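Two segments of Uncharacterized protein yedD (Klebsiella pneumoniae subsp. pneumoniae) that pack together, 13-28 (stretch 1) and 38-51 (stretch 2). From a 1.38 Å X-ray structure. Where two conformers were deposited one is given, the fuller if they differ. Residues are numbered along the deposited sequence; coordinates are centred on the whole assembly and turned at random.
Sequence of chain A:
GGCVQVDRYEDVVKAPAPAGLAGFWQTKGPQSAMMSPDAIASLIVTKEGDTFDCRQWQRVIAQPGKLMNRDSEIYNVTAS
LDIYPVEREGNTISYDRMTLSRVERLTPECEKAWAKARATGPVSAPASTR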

# COMPACT_ATOMS: atom_id res chain seq x y z
N VAL A 13 3.71 15.93 3.34
CA VAL A 13 4.88 15.92 2.48
C VAL A 13 5.17 14.48 2.01
O VAL A 13 5.55 13.60 2.79
CB VAL A 13 6.10 16.51 3.21
CG1 VAL A 13 7.38 16.39 2.34
CG2 VAL A 13 5.82 17.97 3.61
N LYS A 14 4.91 14.26 0.73
CA LYS A 14 4.99 12.92 0.13
C LYS A 14 6.45 12.55 -0.08
O LYS A 14 7.17 13.27 -0.78
CB LYS A 14 4.27 12.94 -1.19
CG LYS A 14 4.24 11.62 -1.88
CD LYS A 14 3.35 11.64 -3.15
CE LYS A 14 3.95 12.33 -4.35
NZ LYS A 14 3.00 12.52 -5.49
N ALA A 15 6.88 11.45 0.53
CA ALA A 15 8.28 11.01 0.45
C ALA A 15 8.46 10.10 -0.76
O ALA A 15 7.71 9.15 -0.95
CB ALA A 15 8.69 10.26 1.71
N PRO A 16 9.52 10.32 -1.58
CA PRO A 16 9.86 9.37 -2.60
C PRO A 16 10.17 7.99 -2.02
O PRO A 16 10.66 7.89 -0.89
CB PRO A 16 11.12 9.97 -3.26
CG PRO A 16 11.04 11.42 -2.95
CD PRO A 16 10.42 11.50 -1.60
N ALA A 17 9.83 6.94 -2.75
CA ALA A 17 10.10 5.60 -2.27
C ALA A 17 11.61 5.39 -2.12
O ALA A 17 12.35 5.64 -3.08
CB ALA A 17 9.54 4.59 -3.24
N PRO A 18 12.06 4.90 -0.95
CA PRO A 18 13.47 4.47 -0.91
C PRO A 18 13.75 3.35 -1.89
O PRO A 18 12.87 2.56 -2.22
CB PRO A 18 13.64 3.94 0.52
CG PRO A 18 12.47 4.42 1.28
CD PRO A 18 11.36 4.66 0.32
N ALA A 19 15.01 3.23 -2.31
CA ALA A 19 15.39 2.22 -3.25
C ALA A 19 14.91 0.83 -2.81
O ALA A 19 15.14 0.41 -1.68
CB ALA A 19 16.92 2.20 -3.42
N GLY A 20 14.25 0.14 -3.73
CA GLY A 20 13.79 -1.22 -3.50
C GLY A 20 12.33 -1.33 -3.06
O GLY A 20 11.82 -2.42 -3.09
N LEU A 21 11.71 -0.22 -2.65
CA LEU A 21 10.35 -0.26 -2.11
C LEU A 21 9.29 -0.07 -3.19
O LEU A 21 8.22 -0.66 -3.09
CB LEU A 21 10.15 0.74 -0.99
CG LEU A 21 8.78 0.69 -0.28
CD1 LEU A 21 8.53 -0.70 0.37
CD2 LEU A 21 8.63 1.86 0.71
N ALA A 22 9.57 0.70 -4.22
CA ALA A 22 8.59 0.93 -5.27
C ALA A 22 8.24 -0.40 -5.92
O ALA A 22 9.10 -1.21 -6.23
CB ALA A 22 9.11 1.94 -6.31
N GLY A 23 6.94 -0.62 -6.11
CA GLY A 23 6.48 -1.88 -6.70
C GLY A 23 5.06 -2.20 -6.30
O GLY A 23 4.35 -1.38 -5.75
N PHE A 24 4.69 -3.42 -6.65
CA PHE A 24 3.47 -4.07 -6.20
C PHE A 24 3.83 -5.10 -5.14
O PHE A 24 4.76 -5.89 -5.32
CB PHE A 24 2.79 -4.81 -7.34
CG PHE A 24 2.38 -3.96 -8.51
CD1 PHE A 24 1.73 -2.78 -8.34
CD2 PHE A 24 2.60 -4.41 -9.80
CE1 PHE A 24 1.31 -2.03 -9.43
CE2 PHE A 24 2.21 -3.67 -10.89
CZ PHE A 24 1.55 -2.48 -10.72
N TRP A 25 3.06 -5.11 -4.05
CA TRP A 25 3.26 -6.01 -2.94
C TRP A 25 1.94 -6.70 -2.65
O TRP A 25 0.91 -6.04 -2.64
CB TRP A 25 3.72 -5.18 -1.73
CG TRP A 25 5.00 -4.46 -2.00
CD1 TRP A 25 5.15 -3.21 -2.52
CD2 TRP A 25 6.31 -4.97 -1.79
NE1 TRP A 25 6.47 -2.91 -2.65
CE2 TRP A 25 7.21 -3.96 -2.20
CE3 TRP A 25 6.82 -6.17 -1.28
CZ2 TRP A 25 8.59 -4.14 -2.14
CZ3 TRP A 25 8.21 -6.31 -1.18
CH2 TRP A 25 9.06 -5.30 -1.63
N GLN A 26 1.96 -8.01 -2.39
CA GLN A 26 0.72 -8.76 -2.17
C GLN A 26 0.97 -9.88 -1.18
O GLN A 26 2.02 -10.52 -1.20
CB GLN A 26 0.17 -9.36 -3.48
CG GLN A 26 -1.20 -10.02 -3.34
CD GLN A 26 -1.88 -10.29 -4.67
OE1 GLN A 26 -2.66 -9.47 -5.15
NE2 GLN A 26 -1.60 -11.44 -5.26
N THR A 27 0.00 -10.13 -0.31
CA THR A 27 0.07 -11.27 0.61
C THR A 27 0.02 -12.56 -0.23
O THR A 27 -0.75 -12.68 -1.18
CB THR A 27 -1.09 -11.22 1.63
OG1 THR A 27 -2.33 -11.17 0.93
CG2 THR A 27 -0.96 -10.02 2.57
N LYS A 28 0.84 -13.55 0.13
CA LYS A 28 0.93 -14.80 -0.65
C LYS A 28 0.28 -16.00 0.02
O LYS A 28 0.25 -17.09 -0.54
CB LYS A 28 2.41 -15.11 -0.98
CG LYS A 28 2.88 -14.39 -2.24
N ASP A 38 -8.41 -16.82 2.97
CA ASP A 38 -8.36 -16.47 1.54
C ASP A 38 -8.34 -14.97 1.27
O ASP A 38 -8.17 -14.56 0.11
CB ASP A 38 -9.52 -17.09 0.78
CG ASP A 38 -9.46 -18.60 0.72
OD1 ASP A 38 -8.34 -19.20 0.72
OD2 ASP A 38 -10.57 -19.14 0.64
N ALA A 39 -8.49 -14.16 2.31
CA ALA A 39 -8.41 -12.71 2.14
C ALA A 39 -6.99 -12.35 1.65
O ALA A 39 -6.00 -13.00 2.02
CB ALA A 39 -8.76 -11.98 3.44
N ILE A 40 -6.93 -11.31 0.82
CA ILE A 40 -5.70 -10.84 0.19
C ILE A 40 -5.54 -9.35 0.49
O ILE A 40 -6.49 -8.59 0.41
CB ILE A 40 -5.73 -11.05 -1.35
CG1 ILE A 40 -5.94 -12.51 -1.70
CG2 ILE A 40 -4.44 -10.53 -2.04
CD1 ILE A 40 -6.42 -12.75 -3.11
N ALA A 41 -4.32 -8.93 0.82
CA ALA A 41 -3.98 -7.53 0.88
C ALA A 41 -2.86 -7.21 -0.10
O ALA A 41 -1.93 -7.99 -0.30
CB ALA A 41 -3.57 -7.12 2.28
N SER A 42 -2.96 -6.02 -0.67
CA SER A 42 -1.98 -5.53 -1.64
C SER A 42 -1.62 -4.09 -1.30
O SER A 42 -2.43 -3.32 -0.79
CB SER A 42 -2.57 -5.56 -3.06
OG SER A 42 -2.97 -6.86 -3.43
N LEU A 43 -0.39 -3.72 -1.66
CA LEU A 43 0.08 -2.35 -1.50
C LEU A 43 0.84 -1.98 -2.77
O LEU A 43 1.77 -2.66 -3.15
CB LEU A 43 1.02 -2.19 -0.29
CG LEU A 43 1.45 -0.76 0.05
CD1 LEU A 43 0.28 0.09 0.52
CD2 LEU A 43 2.57 -0.80 1.11
N ILE A 44 0.42 -0.89 -3.41
CA ILE A 44 1.16 -0.27 -4.51
C ILE A 44 1.99 0.86 -3.94
O ILE A 44 1.49 1.64 -3.13
CB ILE A 44 0.22 0.31 -5.62
CG1 ILE A 44 -0.77 -0.77 -6.10
CG2 ILE A 44 1.04 0.96 -6.74
CD1 ILE A 44 -1.74 -0.29 -7.17
N VAL A 45 3.27 0.92 -4.33
CA VAL A 45 4.12 2.05 -3.96
C VAL A 45 4.74 2.57 -5.26
O VAL A 45 5.46 1.82 -5.93
CB VAL A 45 5.23 1.66 -2.96
CG1 VAL A 45 6.11 2.88 -2.62
CG2 VAL A 45 4.64 1.06 -1.69
N THR A 46 4.43 3.79 -5.65
CA THR A 46 5.04 4.37 -6.87
C THR A 46 6.40 4.97 -6.51
O THR A 46 6.69 5.24 -5.33
CB THR A 46 4.19 5.44 -7.52
OG1 THR A 46 4.24 6.63 -6.74
CG2 THR A 46 2.73 4.96 -7.72
N LYS A 47 7.21 5.24 -7.54
CA LYS A 47 8.53 5.81 -7.26
C LYS A 47 8.41 7.16 -6.55
O LYS A 47 9.24 7.48 -5.68
CB LYS A 47 9.42 5.87 -8.52
CG LYS A 47 9.01 6.89 -9.59
CD LYS A 47 10.10 7.00 -10.69
CE LYS A 47 9.76 8.08 -11.70
NZ LYS A 47 8.44 7.90 -12.38
N GLU A 48 7.39 7.94 -6.87
CA GLU A 48 7.17 9.25 -6.26
C GLU A 48 6.61 9.18 -4.85
O GLU A 48 6.55 10.21 -4.15
CB GLU A 48 6.24 10.09 -7.15
CG GLU A 48 6.83 10.40 -8.53
CD GLU A 48 6.61 9.32 -9.58
OE1 GLU A 48 5.90 8.32 -9.30
OE2 GLU A 48 7.15 9.47 -10.70
N GLY A 49 6.19 7.99 -4.39
CA GLY A 49 5.67 7.86 -3.04
C GLY A 49 4.17 7.88 -2.92
O GLY A 49 3.66 7.95 -1.81
N ASP A 50 3.44 7.80 -4.03
CA ASP A 50 1.99 7.56 -3.93
C ASP A 50 1.78 6.07 -3.62
O ASP A 50 2.55 5.22 -4.04
CB ASP A 50 1.27 7.94 -5.19
CG ASP A 50 1.26 9.42 -5.43
OD1 ASP A 50 0.52 10.14 -4.77
OD2 ASP A 50 2.03 9.89 -6.30
N THR A 51 0.74 5.78 -2.85
CA THR A 51 0.45 4.42 -2.48
C THR A 51 -1.01 4.07 -2.69
O THR A 51 -1.87 4.95 -2.84
CB THR A 51 0.80 4.17 -1.02
OG1 THR A 51 -0.13 4.89 -0.20
CG2 THR A 51 2.28 4.57 -0.69
O HOH W 1 11.81 6.84 -5.47
O HOH W 2 -3.43 -13.61 1.25

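The one charged link across this contact is the salt bridge of K14 to D50, with K14 NZ 2.9 Å from D50 OD2. The lysine reaches over the turn that runs from T46 to G49, and its CE passes 3.4 Å from E48 O, so the aliphatic part of the chain packs on the turn backbone while the amine finds the carboxylate.

Most of the polar work is done by backbone. Strand 23-26 runs antiparallel to strand 40-45, and two narrow pairs of hydrogen bonds hold the register: G23 N to V45 O and V45 N to G23 O, both 2.9 Å, then W25 N to L43 O at 2.9 Å and L43 N to W25 O at 2.8 Å. The ladder is carried on by T27 N, which donates to A41 O at 2.9 Å. The return bond comes from a side chain: A41 N donates to T27 OG1 at 3.0 Å, the threonine hydroxyl serving as acceptor where a carbonyl would in a regular ladder. That same hydroxyl donates to water 2 (T27 OG1 to water O, 2.7 Å), which in turn donates to A39 O at 2.8 Å. Near the other end, A17 N donates to K47 O at 3.0 Å, and water 1 bridges the same region by donating to A17 O and K47 O, each 2.7 Å away.

Side chains alternate between the sheet's two faces. Q26 and S42 share one face with F24 and I44; Q26 OE1 lies 3.1 Å from S42 OG, a weak hydrogen bond at best, and F24 meets I44 edge-on, CD1 to CG1 at 3.9 Å. On the other face, W25 and L43 pack CB to CB at 4.3 Å. V45 gathers the neighbouring apolar groups: its CG1 touches A17 CB at 3.9 Å and L21 CG at 4.2 Å, and its CG2 lies 4.4 Å from W25 CD1. The indole is tied back within its own stretch by W25 NE1 donating to L21 O at 2.9 Å.

Two glycines mark where backbone shape sets the rule. G49 closes the type I turn at phi 98°, and its CA comes 3.2 Å from A15 O in a CA-H...O contact; an ideal CB there would fall 1.9 Å from A15 O, a clash. At G23 the other stretch leaves room, but its backbone angles would jam a CB against the preceding carbonyl, so local conformation alone calls for glycine.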